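Local structure of endo-beta-1,4-glucanase (Streptomyces sp., 1OA4) at residues N37-T42 with L211-F216. The protein hydrolyses internal beta-1,4-glucosidic bonds of cellulose, as an endoglucanase of glycoside hydrolase family 12. Residues are numbered along the deposited sequence; the frame is centred on the assembly and turned at random.
Sequences NGFEIT and LAVNSF
Two neighbouring antiparallel strands of the outer sheet of a beta-sandwich meet where Phe-39 faces Val-213, illustrating how backbone ladder and side-chain packing share one contact. The two residues form a hydrogen-bonded pair: Val-213 N donates to Phe-39 O at 2.9 Å, and the return bond from Phe-39 N to Val-213 O is longer, 3.2 Å, and more bent, at 141° about the hydrogen. Two residues along, past the non-hydrogen-bonded pair of Glu-40 and Ala-212, Ile-41 N donates a straighter hydrogen bond to Leu-211 O at 2.8 Å. Beyond Gly-38 the direct ladder gives way to water 1, which donates to Asn-37 O at 2.7 Å and accepts from Phe-216 N.

On the inner face, with CG between its backbone N and carbonyl carbon (chi1 69°), Phe-39 brings its ring toward its strand partner, crossing Val-213 at a slant, CE1 3.5 Å from Val-213 CG2. Ile-41 and Leu-211 run side by side in the same direction, Ile-41 CD1 lying 4.1 Å from Leu-211 CB; Phe-202 of strand 194-204 packs against both and against Val-213. The other face carries Ala-212 and Glu-40, whose extended chain ends in a salt bridge with Arg-92 on strand 86-92. A paired outer sheet whose apolar face packs on a second sheet is typical of the family 12 beta-jelly-roll.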
loop_
_atom_site.group_PDB
_atom_site.type_symbol
_atom_site.label_atom_id
_atom_site.label_comp_id
_atom_site.label_asym_id
_atom_site.label_seq_id
_atom_site.Cartn_x
_atom_site.Cartn_y
_atom_site.Cartn_z
ATOM N N ASN A 37 -16.354 -1.128 6.727
ATOM C CA ASN A 37 -15.085 -1.671 7.197
ATOM C C ASN A 37 -14.029 -1.908 6.141
ATOM O O ASN A 37 -12.948 -2.348 6.454
ATOM C CB ASN A 37 -15.354 -3.001 7.905
ATOM C CG ASN A 37 -16.168 -2.833 9.177
ATOM O OD1 ASN A 37 -16.862 -3.752 9.600
ATOM N ND2 ASN A 37 -16.089 -1.654 9.786
ATOM N N GLY A 38 -14.350 -1.641 4.883
ATOM C CA GLY A 38 -13.420 -1.933 3.804
ATOM C C GLY A 38 -14.026 -1.510 2.488
ATOM O O GLY A 38 -14.895 -0.640 2.460
ATOM N N PHE A 39 -13.556 -2.093 1.390
ATOM C CA PHE A 39 -14.096 -1.758 0.075
ATOM C C PHE A 39 -13.916 -2.955 -0.854
ATOM O O PHE A 39 -13.109 -3.854 -0.599
ATOM C CB PHE A 39 -13.401 -0.508 -0.529
ATOM C CG PHE A 39 -11.958 -0.737 -0.925
ATOM C CD1 PHE A 39 -10.935 -0.574 -0.000
ATOM C CD2 PHE A 39 -11.631 -1.145 -2.186
ATOM C CE1 PHE A 39 -9.621 -0.810 -0.350
ATOM C CE2 PHE A 39 -10.292 -1.378 -2.530
ATOM C CZ PHE A 39 -9.313 -1.220 -1.615
ATOM N N GLU A 40 -14.659 -2.920 -1.951
ATOM C CA GLU A 40 -14.599 -3.921 -3.000
ATOM C C GLU A 40 -14.404 -3.177 -4.328
ATOM O O GLU A 40 -14.996 -2.116 -4.557
ATOM C CB GLU A 40 -15.902 -4.743 -3.029
ATOM C CG GLU A 40 -16.085 -5.559 -4.307
ATOM C CD GLU A 40 -17.379 -6.346 -4.392
ATOM O OE1 GLU A 40 -18.414 -5.894 -3.937
ATOM O OE2 GLU A 40 -17.319 -7.504 -5.002
ATOM N N ILE A 41 -13.557 -3.711 -5.211
ATOM C CA ILE A 41 -13.462 -3.151 -6.551
ATOM C C ILE A 41 -14.669 -3.654 -7.358
ATOM O O ILE A 41 -14.830 -4.865 -7.548
ATOM C CB ILE A 41 -12.157 -3.583 -7.246
ATOM C CG1 ILE A 41 -10.953 -3.075 -6.440
ATOM C CG2 ILE A 41 -12.153 -3.058 -8.667
ATOM C CD1 ILE A 41 -9.597 -3.477 -6.998
ATOM N N THR A 42 -15.537 -2.738 -7.790
ATOM C CA THR A 42 -16.739 -3.097 -8.548
ATOM C C THR A 42 -16.697 -2.780 -10.041
ATOM O O THR A 42 -17.493 -3.332 -10.789
ATOM C CB THR A 42 -17.975 -2.443 -7.936
ATOM O OG1 THR A 42 -17.721 -1.051 -7.717
ATOM C CG2 THR A 42 -18.254 -3.012 -6.559
ATOM N N LEU A 211 -12.327 -8.108 -6.145
ATOM C CA LEU A 211 -11.284 -7.976 -5.130
ATOM C C LEU A 211 -11.795 -7.076 -4.007
ATOM O O LEU A 211 -12.527 -6.107 -4.255
ATOM C CB LEU A 211 -10.029 -7.345 -5.731
ATOM C CG LEU A 211 -9.298 -8.190 -6.780
ATOM C CD1 LEU A 211 -8.162 -7.398 -7.410
ATOM C CD2 LEU A 211 -8.767 -9.471 -6.162
ATOM N N ALA A 212 -11.423 -7.406 -2.777
ATOM C CA ALA A 212 -11.862 -6.632 -1.616
ATOM C C ALA A 212 -10.860 -6.583 -0.479
ATOM O O ALA A 212 -10.102 -7.527 -0.247
ATOM C CB ALA A 212 -13.185 -7.198 -1.074
ATOM N N VAL A 213 -10.882 -5.470 0.241
ATOM C CA VAL A 213 -10.212 -5.374 1.515
ATOM C C VAL A 213 -11.369 -5.576 2.485
ATOM O O VAL A 213 -12.329 -4.808 2.465
ATOM C CB VAL A 213 -9.543 -3.996 1.741
ATOM C CG1 VAL A 213 -9.168 -3.800 3.212
ATOM C CG2 VAL A 213 -8.315 -3.875 0.874
ATOM N N ASN A 214 -11.335 -6.669 3.244
ATOM C CA ASN A 214 -12.399 -6.966 4.204
ATOM C C ASN A 214 -12.318 -6.076 5.451
ATOM O O ASN A 214 -13.336 -5.734 6.060
ATOM C CB ASN A 214 -12.299 -8.422 4.671
ATOM C CG ASN A 214 -12.506 -9.447 3.548
ATOM O OD1 ASN A 214 -13.431 -9.333 2.750
ATOM N ND2 ASN A 214 -11.648 -10.461 3.507
ATOM N N SER A 215 -11.096 -5.773 5.873
ATOM C CA SER A 215 -10.855 -4.979 7.055
ATOM C C SER A 215 -9.428 -4.472 7.028
ATOM O O SER A 215 -8.578 -4.994 6.299
ATOM C CB SER A 215 -11.087 -5.812 8.323
ATOM O OG SER A 215 -10.188 -6.899 8.391
ATOM N N PHE A 216 -9.165 -3.459 7.841
ATOM C CA PHE A 216 -7.850 -2.849 7.951
ATOM C C PHE A 216 -7.739 -2.129 9.276
ATOM O O PHE A 216 -8.710 -1.540 9.759
ATOM C CB PHE A 216 -7.691 -1.813 6.828
ATOM C CG PHE A 216 -6.425 -0.973 6.899
ATOM C CD1 PHE A 216 -5.218 -1.457 6.433
ATOM C CD2 PHE A 216 -6.467 0.332 7.386
ATOM C CE1 PHE A 216 -4.075 -0.669 6.490
ATOM C CE2 PHE A 216 -5.320 1.122 7.448
ATOM C CZ PHE A 216 -4.121 0.616 7.001
HETATM O O HOH W 1 -11.740 -2.307 8.888
#